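Local coordinates for protein proline dehydrogenase (Bradyrhizobium japonicum USDA 110, PDB 3HAZ) that probably oxidises L-proline to L-glutamate in two steps, pairing an FAD-dependent proline dehydrogenase with an NAD-dependent aldehyde dehydrogenase in one chain, at residues Glu820-Ile823 with Ser827-Ala830; Leu698-Glu701 with Pro705-Ala708. All blocks are in the same frame, centred on the assembly; numbering follows the deposited sequence.

Contact 1 (Glu820-Ile823 with Ser827-Ala830); sequences ELKI and SDVA
D828 OD1 accepts a hydrogen bond from A830 N at 3.1 Å, while the other oxygen of this carboxylate faces K822 across the contact. The N-H points almost straight at OD1 (174°) but reaches it from above the carboxylate plane. This bond closes an Asx turn and helps to restrain the D828 carboxylate. With chi1 at 175°, CG of D828 lies beside the carbonyl carbon, and OD2 comes to face K822. The resulting salt bridge is long: K822 NZ lies 3.8 Å from D828 OD2. The two side chains cross at about a right angle, with K822 CE and NZ beside D828 OD2. The rest of the lysine chain lies over A830. K822 CB is 3.4 Å from A830 O, and K822 CD is 3.5 Å from that oxygen. K822 CD also meets A830 CB at 3.8 Å. The lysine chain is extended as far as CE. Both segments belong to the loop between helices 804-819 and 839-855. Backbone bonds of K822 with H832 and V833 hold this part of the loop. E820 forms a salt bridge to R254, in the proline dehydrogenase section, and V829 packs on helix 524-536. The lysine is exposed and its charge pair is long, so the ionic term is probably weak. The contact therefore probably rests more on the alkyl packing of K822 on A830, while the Asx turn shapes the segment that receives it.

Contact 2 (Leu698-Glu701 with Pro705-Ala708); sequences LLHE and PKSA
H700 and K706 make a CH-pi contact. K706 CD sits over the centre of one imidazole face, 3.6 Å from the centroid of the H700 ring and 10° off the ring normal. The lysine bends at chi2 (-67°), which brings CD back over the ring; the two side chains cross at about a right angle. The other contacts are van der Waals. H700 CE1 lies 3.7 Å from K706 CA. H700 CE1 also lies 3.7 Å from P705 O, which approaches the ring obliquely. The polar bonds run elsewhere. H700 ND1 hydrogen-bonds to I704 O, in the link between the segments, and this limits rotation of the ring. P705 O accepts from A708 N at 2.9 Å, closing the turn that presents K706. H700 NE2 and K706 NZ are 5.6 Å apart, so the lysine charge may disfavour a protonated imidazole. Replacing H700 with an alanine is likely to leave I704 O without this partner and K706 CD without the ring beneath it. E701 pairs with R588, and P705 packs on W566 of helix 549-567. The contact lies at the C-terminal end of helix 689-702 and the loop that leads to strand 709-711. That strand runs parallel to and beside strand 679-683, and A708 bonds to V680. This is a beta-alpha-beta crossover, as in the Rossmann-type NAD-binding domain of aldehyde dehydrogenases.

Overall arrangement
Contacts 1 and 2 both lie at the surface, and neither has a buried residue among those that touch. Both fall in the aldehyde dehydrogenase section, away from the annotated sites. Their centres are 38 Å apart and they share no helix or strand. Contact 1 stays within one long loop between two helices. Contact 2 joins the end of a helix to the turn before a strand of the mixed sheet. Each uses a lysine, but differently. In contact 1 the lysine packs its methylenes on an alanine and also reaches a carboxylate in a long salt bridge. In contact 2 its methylenes cover an aromatic ring, with no charge pair between the two segments.

Contact 1 (Glu820-Ile823 with Ser827-Ala830)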
loop_
_atom_site.group_PDB
_atom_site.type_symbol
_atom_site.label_atom_id
_atom_site.label_comp_id
_atom_site.label_asym_id
_atom_site.label_seq_id
_atom_site.Cartn_x
_atom_site.Cartn_y
_atom_site.Cartn_z
ATOM N N GLU A 820 -34.879 39.202 -28.495
ATOM C CA GLU A 820 -35.482 37.897 -28.773
ATOM C C GLU A 820 -36.042 37.200 -27.538
ATOM O O GLU A 820 -36.642 36.132 -27.652
ATOM C CB GLU A 820 -34.479 36.970 -29.467
ATOM C CG GLU A 820 -34.086 37.412 -30.872
ATOM C CD GLU A 820 -35.280 37.611 -31.800
ATOM O OE1 GLU A 820 -36.287 36.881 -31.667
ATOM O OE2 GLU A 820 -35.207 38.498 -32.677
ATOM N N LEU A 821 -35.846 37.790 -26.361
ATOM C CA LEU A 821 -36.365 37.198 -25.133
ATOM C C LEU A 821 -37.874 37.402 -25.005
ATOM O O LEU A 821 -38.371 38.524 -25.102
ATOM C CB LEU A 821 -35.660 37.777 -23.907
ATOM C CG LEU A 821 -34.135 37.661 -23.876
ATOM C CD1 LEU A 821 -33.592 38.295 -22.605
ATOM C CD2 LEU A 821 -33.696 36.211 -23.978
ATOM N N LYS A 822 -38.605 36.315 -24.785
ATOM C CA LYS A 822 -40.034 36.429 -24.527
ATOM C C LYS A 822 -40.277 36.816 -23.073
ATOM O O LYS A 822 -39.812 36.140 -22.157
ATOM C CB LYS A 822 -40.770 35.130 -24.853
ATOM C CG LYS A 822 -42.288 35.266 -24.763
ATOM C CD LYS A 822 -42.988 34.032 -25.305
ATOM C CE LYS A 822 -44.364 34.373 -25.856
ATOM N NZ LYS A 822 -45.200 35.085 -24.853
ATOM N N ILE A 823 -40.991 37.919 -22.882
ATOM C CA ILE A 823 -41.346 38.427 -21.567
ATOM C C ILE A 823 -42.819 38.134 -21.376
ATOM O O ILE A 823 -43.620 38.414 -22.262
ATOM C CB ILE A 823 -41.173 39.959 -21.501
ATOM C CG1 ILE A 823 -39.744 40.355 -21.871
ATOM C CG2 ILE A 823 -41.543 40.494 -20.121
ATOM C CD1 ILE A 823 -39.596 41.827 -22.193
ATOM N N SER A 827 -45.423 30.854 -16.396
ATOM C CA SER A 827 -45.941 29.496 -16.545
ATOM C C SER A 827 -45.981 29.042 -18.003
ATOM O O SER A 827 -46.036 27.846 -18.281
ATOM C CB SER A 827 -47.324 29.361 -15.899
ATOM O OG SER A 827 -47.228 29.402 -14.483
ATOM N N ASP A 828 -45.965 29.991 -18.933
ATOM C CA ASP A 828 -45.803 29.648 -20.344
ATOM C C ASP A 828 -44.365 29.183 -20.574
ATOM O O ASP A 828 -43.414 29.877 -20.213
ATOM C CB ASP A 828 -46.137 30.843 -21.242
ATOM C CG ASP A 828 -45.861 30.568 -22.720
ATOM O OD1 ASP A 828 -45.653 29.392 -23.092
ATOM O OD2 ASP A 828 -45.855 31.535 -23.515
ATOM N N VAL A 829 -44.215 28.002 -21.165
ATOM C CA VAL A 829 -42.902 27.393 -21.363
ATOM C C VAL A 829 -42.002 28.231 -22.280
ATOM O O VAL A 829 -40.780 28.094 -22.262
ATOM C CB VAL A 829 -43.043 25.974 -21.956
ATOM C CG1 VAL A 829 -43.736 26.039 -23.319
ATOM C CG2 VAL A 829 -41.686 25.294 -22.065
ATOM N N ALA A 830 -42.610 29.100 -23.078
ATOM C CA ALA A 830 -41.863 29.901 -24.044
ATOM C C ALA A 830 -41.280 31.171 -23.423
ATOM O O ALA A 830 -40.496 31.869 -24.057
ATOM C CB ALA A 830 -42.749 30.253 -25.228
#

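Contact 2 (Leu698-Glu701 with Pro705-Ala708)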
loop_
_atom_site.group_PDB
_atom_site.type_symbol
_atom_site.label_atom_id
_atom_site.label_comp_id
_atom_site.label_asym_id
_atom_site.label_seq_id
_atom_site.Cartn_x
_atom_site.Cartn_y
_atom_site.Cartn_z
ATOM N N LEU A 698 -42.033 20.486 5.493
ATOM C CA LEU A 698 -41.294 19.392 4.881
ATOM C C LEU A 698 -40.112 18.978 5.756
ATOM O O LEU A 698 -39.831 17.789 5.906
ATOM C CB LEU A 698 -40.825 19.773 3.469
ATOM C CG LEU A 698 -40.096 18.702 2.651
ATOM C CD1 LEU A 698 -40.233 18.965 1.154
ATOM C CD2 LEU A 698 -38.629 18.612 3.055
ATOM N N LEU A 699 -39.418 19.958 6.328
ATOM C CA LEU A 699 -38.291 19.667 7.207
ATOM C C LEU A 699 -38.748 18.913 8.450
ATOM O O LEU A 699 -38.090 17.967 8.882
ATOM C CB LEU A 699 -37.569 20.948 7.617
ATOM C CG LEU A 699 -36.598 21.553 6.597
ATOM C CD1 LEU A 699 -36.050 22.858 7.134
ATOM C CD2 LEU A 699 -35.465 20.585 6.295
ATOM N N HIS A 700 -39.867 19.345 9.027
ATOM C CA HIS A 700 -40.438 18.665 10.182
ATOM C C HIS A 700 -40.747 17.216 9.820
ATOM O O HIS A 700 -40.448 16.303 10.584
ATOM C CB HIS A 700 -41.720 19.360 10.663
ATOM C CG HIS A 700 -41.492 20.683 11.331
ATOM N ND1 HIS A 700 -40.425 20.922 12.172
ATOM C CD2 HIS A 700 -42.215 21.828 11.307
ATOM C CE1 HIS A 700 -40.490 22.163 12.624
ATOM N NE2 HIS A 700 -41.570 22.732 12.118
ATOM N N GLU A 701 -41.348 17.011 8.652
ATOM C CA GLU A 701 -41.685 15.666 8.199
ATOM C C GLU A 701 -40.422 14.838 7.961
ATOM O O GLU A 701 -40.436 13.617 8.095
ATOM C CB GLU A 701 -42.534 15.719 6.923
ATOM C CG GLU A 701 -42.944 14.348 6.400
ATOM C CD GLU A 701 -43.732 14.411 5.101
ATOM O OE1 GLU A 701 -44.136 15.522 4.691
ATOM O OE2 GLU A 701 -43.952 13.342 4.491
ATOM N N PRO A 705 -37.242 18.167 14.622
ATOM C CA PRO A 705 -38.227 18.323 15.701
ATOM C C PRO A 705 -38.958 19.665 15.652
ATOM O O PRO A 705 -38.360 20.689 15.322
ATOM C CB PRO A 705 -37.374 18.234 16.973
ATOM C CG PRO A 705 -36.169 17.440 16.564
ATOM C CD PRO A 705 -35.899 17.848 15.140
ATOM N N LYS A 706 -40.244 19.647 15.986
ATOM C CA LYS A 706 -41.041 20.868 16.047
ATOM C C LYS A 706 -40.407 21.888 16.989
ATOM O O LYS A 706 -40.573 23.092 16.808
ATOM C CB LYS A 706 -42.467 20.561 16.522
ATOM C CG LYS A 706 -43.272 19.635 15.620
ATOM C CD LYS A 706 -43.572 20.283 14.285
ATOM C CE LYS A 706 -44.794 19.663 13.632
ATOM N NZ LYS A 706 -46.059 20.217 14.200
ATOM N N SER A 707 -39.685 21.403 17.998
ATOM C CA SER A 707 -39.071 22.279 18.991
ATOM C C SER A 707 -37.747 22.884 18.520
ATOM O O SER A 707 -37.186 23.746 19.194
ATOM C CB SER A 707 -38.867 21.533 20.312
ATOM O OG SER A 707 -38.146 20.332 20.102
ATOM N N ALA A 708 -37.259 22.439 17.364
ATOM C CA ALA A 708 -35.978 22.912 16.848
ATOM C C ALA A 708 -36.128 23.959 15.743
ATOM O O ALA A 708 -35.163 24.633 15.388
ATOM C CB ALA A 708 -35.139 21.738 16.348
#